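Local coordinates for nicotinate phosphoribosyltransferase (Porphyromonas gingivalis, PDB 2IM5), which probably makes nicotinate mononucleotide from nicotinate and phosphoribosyl diphosphate at the expense of ATP, a step in NAD biosynthesis, at residues 11-16 / 212-217; 103-108 / 125-130; 118-123 / 348-353; 352-357 / 363-368. All coordinates share one frame; numbering follows the deposited sequence.

From the N terminus, the chain opens contact 1 at helix 12-24. Contact 2 both opens and closes within the span of contact 1. It is a short local loop that folds helix 120-134 back onto strand 105-110. Contact 3 opens on the same helix, between the two segments of contact 2, so contacts 2 and 3 cross. Contact 1 closes at 212-217, tying the N-terminal part to the helix 213-223 region. Contact 3 closes later, at strand 347-355, and so crosses contact 1 as well. Contact 4 starts where contact 3 ends and is a hairpin. Contacts 2, 3 and 4 all reach one antiparallel sheet. Glu120 joins contacts 1 and 3 through Tyr13 and Lys14.

Contact 1: residues 11-16 / 212-217; sequences DLYKFT and PHEWIQ
Lys14 NZ is gripped by several acceptors, among them Glu214 OE2, with which it forms a salt bridge of 2.7 Å. The contact joins the first turns of helices 12-24 and 213-223, and so links the N-terminal domain to the part of the chain whose sequence family is related to TIM barrels. Glu214 uses the syn lone pair of OE2. Its chain is extended beyond CG, whereas the Lys14 chain bends at chi2 and chi3 and curls back toward the carboxylate. Thr117 O and Glu120 OE1 also hold NZ. Glu214 OE1 is bound in turn by Tyr21 and Thr117. Tyr13 OH turns to Glu120. The next residue after Pro212, His213, is the predicted phosphohistidine, unmodified here. Beside the salt bridge, the Tyr13 ring packs on the proline, and its edge comes near Glu214 OE2, with ring and carboxylate planes 75° apart. The closest apolar approach is Tyr13 CD1 to Pro212 CB, 3.5 Å.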
loop_
_atom_site.group_PDB
_atom_site.type_symbol
_atom_site.label_atom_id
_atom_site.label_comp_id
_atom_site.label_asym_id
_atom_site.label_seq_id
_atom_site.Cartn_x
_atom_site.Cartn_y
_atom_site.Cartn_z
ATOM N N ASP A 11 -7.526 -0.830 -0.982
ATOM C CA ASP A 11 -6.458 -1.817 -1.079
ATOM C C ASP A 11 -6.599 -2.946 -0.071
ATOM O O ASP A 11 -7.079 -2.746 1.044
ATOM C CB ASP A 11 -5.095 -1.156 -0.901
ATOM C CG ASP A 11 -4.661 -0.397 -2.134
ATOM O OD1 ASP A 11 -4.668 -0.995 -3.227
ATOM O OD2 ASP A 11 -4.309 0.792 -2.007
ATOM N N LEU A 12 -6.172 -4.137 -0.477
ATOM C CA LEU A 12 -6.242 -5.305 0.389
ATOM C C LEU A 12 -5.571 -5.064 1.737
ATOM O O LEU A 12 -6.115 -5.414 2.779
ATOM C CB LEU A 12 -5.571 -6.498 -0.291
ATOM C CG LEU A 12 -5.372 -7.720 0.613
ATOM C CD1 LEU A 12 -6.734 -8.294 0.997
ATOM C CD2 LEU A 12 -4.526 -8.771 -0.108
ATOM N N TYR A 13 -4.394 -4.444 1.718
ATOM C CA TYR A 13 -3.665 -4.227 2.956
ATOM C C TYR A 13 -4.407 -3.399 3.996
ATOM O O TYR A 13 -4.099 -3.484 5.184
ATOM C CB TYR A 13 -2.275 -3.637 2.667
ATOM C CG TYR A 13 -2.232 -2.156 2.348
ATOM C CD1 TYR A 13 -2.206 -1.200 3.368
ATOM C CD2 TYR A 13 -2.173 -1.711 1.026
ATOM C CE1 TYR A 13 -2.113 0.158 3.078
ATOM C CE2 TYR A 13 -2.082 -0.352 0.724
ATOM C CZ TYR A 13 -2.050 0.579 1.756
ATOM O OH TYR A 13 -1.941 1.927 1.464
ATOM N N LYS A 14 -5.385 -2.607 3.566
ATOM C CA LYS A 14 -6.151 -1.806 4.512
ATOM C C LYS A 14 -6.975 -2.746 5.394
ATOM O O LYS A 14 -7.112 -2.519 6.600
ATOM C CB LYS A 14 -7.061 -0.819 3.770
ATOM C CG LYS A 14 -6.304 0.197 2.893
ATOM C CD LYS A 14 -5.789 1.423 3.662
ATOM C CE LYS A 14 -4.762 1.075 4.743
ATOM N NZ LYS A 14 -4.118 2.290 5.339
ATOM N N PHE A 15 -7.507 -3.816 4.802
ATOM C CA PHE A 15 -8.297 -4.780 5.567
ATOM C C PHE A 15 -7.425 -5.719 6.397
ATOM O O PHE A 15 -7.739 -6.000 7.554
ATOM C CB PHE A 15 -9.193 -5.622 4.652
ATOM C CG PHE A 15 -10.302 -4.850 4.003
ATOM C CD1 PHE A 15 -11.053 -3.937 4.727
ATOM C CD2 PHE A 15 -10.618 -5.059 2.668
ATOM C CE1 PHE A 15 -12.103 -3.241 4.132
ATOM C CE2 PHE A 15 -11.672 -4.364 2.066
ATOM C CZ PHE A 15 -12.413 -3.454 2.806
ATOM N N THR A 16 -6.332 -6.212 5.822
ATOM C CA THR A 16 -5.466 -7.124 6.561
ATOM C C THR A 16 -4.789 -6.425 7.737
ATOM O O THR A 16 -4.636 -7.007 8.815
ATOM C CB THR A 16 -4.390 -7.773 5.645
ATOM O OG1 THR A 16 -3.576 -6.753 5.050
ATOM C CG2 THR A 16 -5.057 -8.586 4.547
ATOM N N PRO A 212 1.640 -3.288 5.115
ATOM C CA PRO A 212 2.219 -1.992 4.752
ATOM C C PRO A 212 3.285 -1.499 5.726
ATOM O O PRO A 212 3.528 -2.120 6.770
ATOM C CB PRO A 212 1.007 -1.088 4.755
ATOM C CG PRO A 212 0.297 -1.589 6.011
ATOM C CD PRO A 212 0.404 -3.108 5.898
ATOM N N HIS A 213 3.897 -0.365 5.378
ATOM C CA HIS A 213 4.916 0.256 6.209
ATOM C C HIS A 213 4.322 0.714 7.536
ATOM O O HIS A 213 4.997 0.647 8.560
ATOM C CB HIS A 213 5.523 1.479 5.512
ATOM C CG HIS A 213 6.403 1.150 4.348
ATOM N ND1 HIS A 213 7.622 0.522 4.486
ATOM C CD2 HIS A 213 6.239 1.362 3.021
ATOM C CE1 HIS A 213 8.171 0.359 3.296
ATOM N NE2 HIS A 213 7.352 0.860 2.390
ATOM N N GLU A 214 3.069 1.179 7.520
ATOM C CA GLU A 214 2.436 1.676 8.747
ATOM C C GLU A 214 2.438 0.640 9.869
ATOM O O GLU A 214 2.550 0.995 11.043
ATOM C CB GLU A 214 0.996 2.156 8.484
ATOM C CG GLU A 214 0.030 1.083 8.020
ATOM C CD GLU A 214 -1.417 1.572 7.948
ATOM O OE1 GLU A 214 -2.068 1.706 9.009
ATOM O OE2 GLU A 214 -1.903 1.824 6.827
ATOM N N TRP A 215 2.322 -0.635 9.504
ATOM C CA TRP A 215 2.315 -1.715 10.488
ATOM C C TRP A 215 3.643 -1.732 11.227
ATOM O O TRP A 215 3.671 -1.786 12.452
ATOM C CB TRP A 215 2.072 -3.062 9.798
ATOM C CG TRP A 215 2.118 -4.257 10.711
ATOM C CD1 TRP A 215 3.033 -5.275 10.679
ATOM C CD2 TRP A 215 1.196 -4.578 11.771
ATOM N NE1 TRP A 215 2.737 -6.206 11.647
ATOM C CE2 TRP A 215 1.618 -5.805 12.330
ATOM C CE3 TRP A 215 0.061 -3.949 12.299
ATOM C CZ2 TRP A 215 0.942 -6.417 13.393
ATOM C CZ3 TRP A 215 -0.613 -4.556 13.362
ATOM C CH2 TRP A 215 -0.168 -5.780 13.896
ATOM N N ILE A 216 4.744 -1.661 10.485
ATOM C CA ILE A 216 6.073 -1.657 11.095
ATOM C C ILE A 216 6.295 -0.351 11.858
ATOM O O ILE A 216 6.821 -0.342 12.961
ATOM C CB ILE A 216 7.192 -1.766 10.037
ATOM C CG1 ILE A 216 6.928 -2.933 9.088
ATOM C CG2 ILE A 216 8.530 -1.936 10.721
ATOM C CD1 ILE A 216 6.888 -4.256 9.748
ATOM N N GLN A 217 5.904 0.758 11.241
ATOM C CA GLN A 217 6.063 2.079 11.844
ATOM C C GLN A 217 5.320 2.195 13.178
ATOM O O GLN A 217 5.801 2.823 14.113
ATOM C CB GLN A 217 5.544 3.132 10.879
ATOM C CG GLN A 217 6.412 3.328 9.662
ATOM C CD GLN A 217 5.831 4.371 8.724
ATOM O OE1 GLN A 217 4.875 4.099 7.997
ATOM N NE2 GLN A 217 6.384 5.578 8.760
#

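Contact 2: residues 103-108 / 125-130; sequences GHLDIR and AVISEL
Ile107 and Ile127 both set CG1 anti to the carbonyl carbon (chi1 -55° and -71°), and both run on extended to CD1. The two chains therefore reach straight toward each other and meet tip to tip. CD1 of Ile107 lies 3.2 Å from CD1 of Ile127. This is tighter than normal methyl contact, and the exact value is doubtful. Leu105 has CG anti to the backbone N, chi1 180°, which sends its branch toward the same methyl. Leu105 CD2 stands 4.1 Å from Ile127 CD1. One isoleucine of the helix thus meets two residues spaced two apart on the strand. The contact is purely apolar and buried. On the other face of the strand, Arg108 grips Asp106 side-on in a salt bridge. Arg108 NE donates to Asp106 OD1 (3.2 Å), which sits tilted from the guanidinium plane. Arg108 NH2 donates to Asp106 OD2 (3.3 Å), which lies in that plane. Both carboxylate oxygens use syn lone pairs. Phe34 of strand 29-36 touches all three apolar residues, and Val97 of strand 95-99 touches Leu105 and Ile107. Helix 120-134 thus lies on one face of the antiparallel sheet, with Leu130 turned to helix 44-56.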
loop_
_atom_site.group_PDB
_atom_site.type_symbol
_atom_site.label_atom_id
_atom_site.label_comp_id
_atom_site.label_asym_id
_atom_site.label_seq_id
_atom_site.Cartn_x
_atom_site.Cartn_y
_atom_site.Cartn_z
ATOM N N GLY A 103 -1.258 27.676 1.569
ATOM C CA GLY A 103 -2.165 27.459 0.453
ATOM C C GLY A 103 -2.162 26.030 -0.067
ATOM O O GLY A 103 -2.607 25.759 -1.184
ATOM N N HIS A 104 -1.666 25.108 0.751
ATOM C CA HIS A 104 -1.591 23.706 0.374
ATOM C C HIS A 104 -2.735 22.900 0.976
ATOM O O HIS A 104 -3.268 23.247 2.031
ATOM C CB HIS A 104 -0.249 23.135 0.831
ATOM C CG HIS A 104 0.932 23.832 0.233
ATOM N ND1 HIS A 104 2.152 23.914 0.872
ATOM C CD2 HIS A 104 1.085 24.468 -0.954
ATOM C CE1 HIS A 104 3.005 24.570 0.105
ATOM N NE2 HIS A 104 2.383 24.917 -1.008
ATOM N N LEU A 105 -3.114 21.823 0.299
ATOM C CA LEU A 105 -4.195 20.975 0.784
ATOM C C LEU A 105 -3.717 20.162 1.983
ATOM O O LEU A 105 -2.717 19.457 1.898
ATOM C CB LEU A 105 -4.668 20.036 -0.330
ATOM C CG LEU A 105 -5.802 19.063 0.004
ATOM C CD1 LEU A 105 -7.030 19.821 0.488
ATOM C CD2 LEU A 105 -6.133 18.249 -1.235
ATOM N N ASP A 106 -4.435 20.277 3.095
ATOM C CA ASP A 106 -4.100 19.556 4.321
ATOM C C ASP A 106 -5.271 18.676 4.749
ATOM O O ASP A 106 -6.401 19.158 4.884
ATOM C CB ASP A 106 -3.778 20.547 5.445
ATOM C CG ASP A 106 -3.347 19.859 6.737
ATOM O OD1 ASP A 106 -4.185 19.173 7.368
ATOM O OD2 ASP A 106 -2.162 20.005 7.125
ATOM N N ILE A 107 -5.003 17.391 4.963
ATOM C CA ILE A 107 -6.047 16.465 5.383
ATOM C C ILE A 107 -5.547 15.541 6.485
ATOM O O ILE A 107 -4.474 14.936 6.375
ATOM C CB ILE A 107 -6.536 15.600 4.213
ATOM C CG1 ILE A 107 -6.994 16.493 3.062
ATOM C CG2 ILE A 107 -7.693 14.720 4.672
ATOM C CD1 ILE A 107 -7.318 15.735 1.815
ATOM N N ARG A 108 -6.328 15.428 7.549
ATOM C CA ARG A 108 -5.946 14.576 8.663
ATOM C C ARG A 108 -7.102 13.716 9.141
ATOM O O ARG A 108 -8.214 14.209 9.345
ATOM C CB ARG A 108 -5.428 15.427 9.822
ATOM C CG ARG A 108 -4.407 16.443 9.360
ATOM C CD ARG A 108 -3.664 17.092 10.495
ATOM N NE ARG A 108 -2.677 18.021 9.957
ATOM C CZ ARG A 108 -1.703 18.583 10.664
ATOM N NH1 ARG A 108 -1.572 18.312 11.957
ATOM N NH2 ARG A 108 -0.858 19.417 10.072
ATOM N N ALA A 125 -7.606 8.206 -3.596
ATOM C CA ALA A 125 -8.249 7.920 -4.877
ATOM C C ALA A 125 -9.268 9.010 -5.193
ATOM O O ALA A 125 -9.434 9.393 -6.345
ATOM C CB ALA A 125 -8.939 6.565 -4.834
ATOM N N VAL A 126 -9.954 9.495 -4.161
ATOM C CA VAL A 126 -10.948 10.545 -4.335
ATOM C C VAL A 126 -10.281 11.850 -4.752
ATOM O O VAL A 126 -10.740 12.519 -5.678
ATOM C CB VAL A 126 -11.742 10.780 -3.038
ATOM C CG1 VAL A 126 -12.471 12.127 -3.092
ATOM C CG2 VAL A 126 -12.747 9.661 -2.851
ATOM N N ILE A 127 -9.201 12.212 -4.068
ATOM C CA ILE A 127 -8.485 13.440 -4.393
ATOM C C ILE A 127 -7.966 13.383 -5.822
ATOM O O ILE A 127 -8.079 14.351 -6.574
ATOM C CB ILE A 127 -7.306 13.668 -3.423
ATOM C CG1 ILE A 127 -7.856 14.053 -2.048
ATOM C CG2 ILE A 127 -6.364 14.734 -3.962
ATOM C CD1 ILE A 127 -6.792 14.216 -0.999
ATOM N N SER A 128 -7.405 12.242 -6.198
ATOM C CA SER A 128 -6.868 12.079 -7.537
ATOM C C SER A 128 -7.959 12.242 -8.598
ATOM O O SER A 128 -7.811 13.031 -9.527
ATOM C CB SER A 128 -6.203 10.705 -7.671
ATOM O OG SER A 128 -5.632 10.548 -8.959
ATOM N N GLU A 129 -9.060 11.511 -8.453
ATOM C CA GLU A 129 -10.140 11.595 -9.425
ATOM C C GLU A 129 -10.756 12.998 -9.470
ATOM O O GLU A 129 -11.002 13.529 -10.552
ATOM C CB GLU A 129 -11.221 10.539 -9.132
ATOM C CG GLU A 129 -12.354 10.540 -10.149
ATOM C CD GLU A 129 -13.099 9.213 -10.234
ATOM O OE1 GLU A 129 -14.143 9.164 -10.930
ATOM O OE2 GLU A 129 -12.645 8.219 -9.618
ATOM N N LEU A 130 -11.002 13.589 -8.302
ATOM C CA LEU A 130 -11.570 14.933 -8.224
ATOM C C LEU A 130 -10.669 15.938 -8.912
ATOM O O LEU A 130 -11.147 16.840 -9.584
ATOM C CB LEU A 130 -11.736 15.389 -6.773
ATOM C CG LEU A 130 -12.956 14.978 -5.958
ATOM C CD1 LEU A 130 -12.853 15.628 -4.578
ATOM C CD2 LEU A 130 -14.239 15.424 -6.658
#

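Contact 3: residues 118-123 / 348-353; sequences LWETPI and VMKLWK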
loop_
_atom_site.group_PDB
_atom_site.type_symbol
_atom_site.label_atom_id
_atom_site.label_comp_id
_atom_site.label_asym_id
_atom_site.label_seq_id
_atom_site.Cartn_x
_atom_site.Cartn_y
_atom_site.Cartn_z
ATOM N N LEU A 118 -8.483 2.807 7.457
ATOM C CA LEU A 118 -9.313 2.553 6.281
ATOM C C LEU A 118 -9.562 3.782 5.389
ATOM O O LEU A 118 -9.991 3.634 4.250
ATOM C CB LEU A 118 -10.655 1.948 6.713
ATOM C CG LEU A 118 -10.559 0.684 7.581
ATOM C CD1 LEU A 118 -11.960 0.229 7.975
ATOM C CD2 LEU A 118 -9.829 -0.425 6.818
ATOM N N TRP A 119 -9.290 4.982 5.902
ATOM C CA TRP A 119 -9.487 6.212 5.136
ATOM C C TRP A 119 -8.436 6.453 4.049
ATOM O O TRP A 119 -8.752 6.989 2.988
ATOM C CB TRP A 119 -9.463 7.446 6.059
ATOM C CG TRP A 119 -10.692 7.694 6.879
ATOM C CD1 TRP A 119 -10.789 7.634 8.242
ATOM C CD2 TRP A 119 -11.978 8.119 6.402
ATOM N NE1 TRP A 119 -12.049 8.004 8.641
ATOM C CE2 TRP A 119 -12.802 8.305 7.536
ATOM C CE3 TRP A 119 -12.511 8.366 5.128
ATOM C CZ2 TRP A 119 -14.135 8.726 7.438
ATOM C CZ3 TRP A 119 -13.836 8.786 5.026
ATOM C CH2 TRP A 119 -14.635 8.962 6.180
ATOM N N GLU A 120 -7.191 6.059 4.312
ATOM C CA GLU A 120 -6.083 6.310 3.385
ATOM C C GLU A 120 -6.302 6.162 1.883
ATOM O O GLU A 120 -6.274 7.155 1.150
ATOM C CB GLU A 120 -4.854 5.475 3.754
ATOM C CG GLU A 120 -3.609 5.902 2.961
ATOM C CD GLU A 120 -2.581 4.790 2.792
ATOM O OE1 GLU A 120 -2.791 3.699 3.361
ATOM O OE2 GLU A 120 -1.567 5.002 2.086
ATOM N N THR A 121 -6.483 4.926 1.427
ATOM C CA THR A 121 -6.655 4.661 0.007
ATOM C C THR A 121 -7.854 5.360 -0.633
ATOM O O THR A 121 -7.714 5.981 -1.683
ATOM C CB THR A 121 -6.716 3.135 -0.267
ATOM O OG1 THR A 121 -5.438 2.548 0.022
ATOM C CG2 THR A 121 -7.044 2.862 -1.731
ATOM N N PRO A 122 -9.047 5.270 -0.015
ATOM C CA PRO A 122 -10.219 5.931 -0.594
ATOM C C PRO A 122 -10.013 7.443 -0.745
ATOM O O PRO A 122 -10.322 8.021 -1.790
ATOM C CB PRO A 122 -11.327 5.600 0.403
ATOM C CG PRO A 122 -10.893 4.281 0.964
ATOM C CD PRO A 122 -9.423 4.480 1.171
ATOM N N ILE A 123 -9.487 8.084 0.296
ATOM C CA ILE A 123 -9.250 9.525 0.244
ATOM C C ILE A 123 -8.272 9.920 -0.860
ATOM O O ILE A 123 -8.506 10.890 -1.576
ATOM C CB ILE A 123 -8.748 10.068 1.607
ATOM C CG1 ILE A 123 -9.899 10.030 2.622
ATOM C CG2 ILE A 123 -8.217 11.498 1.450
ATOM C CD1 ILE A 123 -9.556 10.614 3.990
ATOM N N VAL A 348 0.503 11.346 -0.933
ATOM C CA VAL A 348 0.519 10.237 0.012
ATOM C C VAL A 348 -0.255 10.657 1.254
ATOM O O VAL A 348 -0.554 11.837 1.442
ATOM C CB VAL A 348 1.963 9.842 0.444
ATOM C CG1 VAL A 348 2.740 9.317 -0.742
ATOM C CG2 VAL A 348 2.688 11.041 1.064
ATOM N N MET A 349 -0.605 9.680 2.082
ATOM C CA MET A 349 -1.306 9.945 3.334
ATOM C C MET A 349 -0.714 8.919 4.289
ATOM O O MET A 349 -1.066 7.736 4.240
ATOM C CB MET A 349 -2.822 9.758 3.176
ATOM C CG MET A 349 -3.619 10.428 4.289
ATOM S SD MET A 349 -5.383 10.564 3.990
ATOM C CE MET A 349 -5.887 11.382 5.509
ATOM N N LYS A 350 0.203 9.374 5.139
ATOM C CA LYS A 350 0.893 8.485 6.059
ATOM C C LYS A 350 0.549 8.602 7.534
ATOM O O LYS A 350 0.105 9.652 8.005
ATOM C CB LYS A 350 2.402 8.674 5.903
ATOM C CG LYS A 350 2.912 8.509 4.481
ATOM C CD LYS A 350 2.527 7.151 3.912
ATOM C CE LYS A 350 3.074 6.961 2.503
ATOM N NZ LYS A 350 2.556 5.718 1.868
ATOM N N LEU A 351 0.774 7.505 8.255
ATOM C CA LEU A 351 0.551 7.478 9.693
ATOM C C LEU A 351 1.634 8.394 10.238
ATOM O O LEU A 351 2.822 8.112 10.096
ATOM C CB LEU A 351 0.740 6.060 10.242
ATOM C CG LEU A 351 0.557 5.931 11.757
ATOM C CD1 LEU A 351 -0.849 6.375 12.135
ATOM C CD2 LEU A 351 0.812 4.489 12.192
ATOM N N TRP A 352 1.226 9.490 10.853
ATOM C CA TRP A 352 2.170 10.465 11.384
ATOM C C TRP A 352 2.506 10.275 12.860
ATOM O O TRP A 352 3.616 10.574 13.293
ATOM C CB TRP A 352 1.619 11.874 11.161
ATOM C CG TRP A 352 2.643 12.939 11.367
ATOM C CD1 TRP A 352 2.816 13.714 12.476
ATOM C CD2 TRP A 352 3.674 13.310 10.449
ATOM N NE1 TRP A 352 3.901 14.548 12.305
ATOM C CE2 TRP A 352 4.443 14.319 11.068
ATOM C CE3 TRP A 352 4.024 12.883 9.157
ATOM C CZ2 TRP A 352 5.544 14.913 10.443
ATOM C CZ3 TRP A 352 5.116 13.472 8.531
ATOM C CH2 TRP A 352 5.865 14.479 9.177
ATOM N N LYS A 353 1.536 9.799 13.629
ATOM C CA LYS A 353 1.737 9.559 15.053
ATOM C C LYS A 353 0.672 8.598 15.566
ATOM O O LYS A 353 -0.377 8.424 14.934
ATOM C CB LYS A 353 1.686 10.875 15.831
ATOM C CG LYS A 353 0.352 11.581 15.781
ATOM C CD LYS A 353 0.379 12.857 16.616
ATOM C CE LYS A 353 -0.992 13.510 16.655
ATOM N NZ LYS A 353 -0.988 14.774 17.434
HETATM O O HOH W 1 0.089 7.035 1.079
#
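The Glu120 side chain runs antiparallel past that of Met349, and Glu120 CG rests 3.4 Å from the backbone O of Met349. Here the start of helix 120-134 packs on strand 347-355 of the antiparallel sheet, joining the N-terminal domain to a strand from late in the chain. The Met349 side chain is fully extended from a CG anti to the backbone N (chi1 -162°). This carries its sulfur to the helix, where Met349 SD lies 3.9 Å from Ile123 CG2. Met349 CE sits 4.0 Å from Ile123 CD1 and also touches Ile107 of strand 105-110. The Lys350 side chain starts away from the helix, but a bend at chi2 brings its ammonium back. Lys350 NZ stops 4.2 Å from Glu120 OE2, beyond a salt bridge, and a water links the two. This water donates to Glu120 OE2 at 2.8 Å and accepts from Met349 N and Lys350 NZ, each at 2.9 Å. Farther out, three residues fix the carboxylate in position: Tyr13 OH and Lys14 NZ meet Glu120 OE1, and Arg168 NH1 forms a salt bridge with Glu120 OE2.

Contact 4: residues 352-357 / 363-368; sequences WKCKMT and HYCVKL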
loop_
_atom_site.group_PDB
_atom_site.type_symbol
_atom_site.label_atom_id
_atom_site.label_comp_id
_atom_site.label_asym_id
_atom_site.label_seq_id
_atom_site.Cartn_x
_atom_site.Cartn_y
_atom_site.Cartn_z
ATOM N N TRP A 352 1.226 9.490 10.853
ATOM C CA TRP A 352 2.170 10.465 11.384
ATOM C C TRP A 352 2.506 10.275 12.860
ATOM O O TRP A 352 3.616 10.574 13.293
ATOM C CB TRP A 352 1.619 11.874 11.161
ATOM C CG TRP A 352 2.643 12.939 11.367
ATOM C CD1 TRP A 352 2.816 13.714 12.476
ATOM C CD2 TRP A 352 3.674 13.310 10.449
ATOM N NE1 TRP A 352 3.901 14.548 12.305
ATOM C CE2 TRP A 352 4.443 14.319 11.068
ATOM C CE3 TRP A 352 4.024 12.883 9.157
ATOM C CZ2 TRP A 352 5.544 14.913 10.443
ATOM C CZ3 TRP A 352 5.116 13.472 8.531
ATOM C CH2 TRP A 352 5.865 14.479 9.177
ATOM N N LYS A 353 1.536 9.799 13.629
ATOM C CA LYS A 353 1.737 9.559 15.053
ATOM C C LYS A 353 0.672 8.598 15.566
ATOM O O LYS A 353 -0.377 8.424 14.934
ATOM C CB LYS A 353 1.686 10.875 15.831
ATOM C CG LYS A 353 0.352 11.581 15.781
ATOM C CD LYS A 353 0.379 12.857 16.616
ATOM C CE LYS A 353 -0.992 13.510 16.655
ATOM N NZ LYS A 353 -0.988 14.774 17.434
ATOM N N CYS A 354 0.946 7.981 16.709
ATOM C CA CYS A 354 0.026 7.025 17.292
ATOM C C CYS A 354 0.245 6.892 18.793
ATOM O O CYS A 354 1.191 7.447 19.355
ATOM C CB CYS A 354 0.236 5.656 16.644
ATOM S SG CYS A 354 1.931 5.043 16.797
ATOM N N LYS A 355 -0.646 6.146 19.427
ATOM C CA LYS A 355 -0.570 5.876 20.854
ATOM C C LYS A 355 -1.216 4.511 21.081
ATOM O O LYS A 355 -2.057 4.085 20.289
ATOM C CB LYS A 355 -1.294 6.962 21.651
ATOM C CG LYS A 355 -2.718 7.204 21.228
ATOM C CD LYS A 355 -3.434 8.135 22.199
ATOM C CE LYS A 355 -2.770 9.487 22.299
ATOM N NZ LYS A 355 -3.495 10.366 23.266
ATOM N N MET A 356 -0.812 3.826 22.150
ATOM C CA MET A 356 -1.328 2.497 22.464
ATOM C C MET A 356 -2.775 2.515 22.970
ATOM O O MET A 356 -3.561 1.615 22.679
ATOM C CB MET A 356 -0.431 1.828 23.513
ATOM C CG MET A 356 -0.733 0.354 23.701
ATOM S SD MET A 356 -0.336 -0.607 22.215
ATOM C CE MET A 356 1.035 -1.552 22.838
ATOM N N THR A 357 -3.120 3.540 23.736
ATOM C CA THR A 357 -4.466 3.676 24.284
ATOM C C THR A 357 -4.757 5.163 24.382
ATOM O O THR A 357 -3.874 5.988 24.166
ATOM C CB THR A 357 -4.584 3.075 25.715
ATOM O OG1 THR A 357 -3.794 3.854 26.618
ATOM C CG2 THR A 357 -4.083 1.641 25.753
ATOM N N HIS A 363 3.147 9.293 19.967
ATOM C CA HIS A 363 4.491 8.915 19.550
ATOM C C HIS A 363 4.557 9.108 18.039
ATOM O O HIS A 363 3.712 8.595 17.304
ATOM C CB HIS A 363 4.763 7.448 19.898
ATOM C CG HIS A 363 4.647 7.145 21.359
ATOM N ND1 HIS A 363 5.595 7.538 22.280
ATOM C CD2 HIS A 363 3.672 6.523 22.064
ATOM C CE1 HIS A 363 5.210 7.173 23.490
ATOM N NE2 HIS A 363 4.045 6.556 23.387
ATOM N N TYR A 364 5.549 9.861 17.577
ATOM C CA TYR A 364 5.715 10.105 16.148
ATOM C C TYR A 364 6.237 8.876 15.428
ATOM O O TYR A 364 7.036 8.123 15.981
ATOM C CB TYR A 364 6.685 11.257 15.900
ATOM C CG TYR A 364 6.117 12.603 16.251
ATOM C CD1 TYR A 364 4.905 13.027 15.701
ATOM C CD2 TYR A 364 6.782 13.459 17.132
ATOM C CE1 TYR A 364 4.361 14.269 16.017
ATOM C CE2 TYR A 364 6.249 14.711 17.456
ATOM C CZ TYR A 364 5.036 15.107 16.895
ATOM O OH TYR A 364 4.494 16.334 17.217
ATOM N N CYS A 365 5.776 8.690 14.192
ATOM C CA CYS A 365 6.202 7.570 13.363
ATOM C C CYS A 365 7.137 8.092 12.282
ATOM O O CYS A 365 6.954 9.196 11.773
ATOM C CB CYS A 365 4.999 6.898 12.688
ATOM S SG CYS A 365 3.771 6.176 13.812
ATOM N N VAL A 366 8.146 7.308 11.931
ATOM C CA VAL A 366 9.068 7.717 10.891
ATOM C C VAL A 366 9.321 6.557 9.945
ATOM O O VAL A 366 9.002 5.408 10.249
ATOM C CB VAL A 366 10.425 8.198 11.467
ATOM C CG1 VAL A 366 10.206 9.321 12.460
ATOM C CG2 VAL A 366 11.152 7.052 12.124
ATOM N N LYS A 367 9.884 6.878 8.789
ATOM C CA LYS A 367 10.221 5.888 7.776
ATOM C C LYS A 367 11.524 6.355 7.151
ATOM O O LYS A 367 11.654 7.526 6.805
ATOM C CB LYS A 367 9.131 5.813 6.707
ATOM C CG LYS A 367 9.482 4.867 5.575
ATOM C CD LYS A 367 8.447 4.918 4.478
ATOM C CE LYS A 367 8.970 4.242 3.221
ATOM N NZ LYS A 367 8.016 4.416 2.089
ATOM N N LEU A 368 12.485 5.450 7.009
ATOM C CA LEU A 368 13.778 5.819 6.452
ATOM C C LEU A 368 14.014 5.465 4.980
ATOM O O LEU A 368 14.627 6.247 4.249
ATOM C CB LEU A 368 14.883 5.218 7.315
ATOM C CG LEU A 368 14.831 5.576 8.809
ATOM C CD1 LEU A 368 16.029 4.957 9.520
ATOM C CD2 LEU A 368 14.830 7.090 8.989
HETATM O O HOH W 2 6.254 11.794 12.290
#
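Cys354 and His363 exchange two backbone hydrogen bonds: Cys354 N to His363 O at 2.9 Å, and His363 N to Cys354 O at 2.8 Å. Cys365 N gives a third to Trp352 O, 3.0 Å long and nearly straight at the hydrogen (172°). A CA-H...O contact supports the pairing, with Lys353 CA 3.1 Å from His363 O. These bonds close a beta hairpin at the edge of the antiparallel sheet. Cys354 and His363 form its hydrogen-bonded pair, Lys353 and Tyr364 the non-hydrogen-bonded one. On the other side of strand 347-355, Trp352 and Lys353 both face Glu31, a classic beta bulge. Among aromatic contacts, the Trp352 side chain starts away from the partner strand. With CG anti to the backbone N (chi1 -166°), it nevertheless brings its five-membered ring back to Tyr364, and Trp352 NE1 comes 3.8 Å from Tyr364 CE1. The rings meet obliquely, planes at 73°. Arg33 makes a cation-pi contact with the same indole. Of the sulfur contacts, Cys354 SG and Cys365 SG touch at 3.7 Å without a disulfide. Phe218 of helix 213-223 packs against Cys354. One water donates to Trp352 O and, at 2.7 Å, to Cys365 O, and its oxygen lies over the centre of the Trp352 ring, on one face.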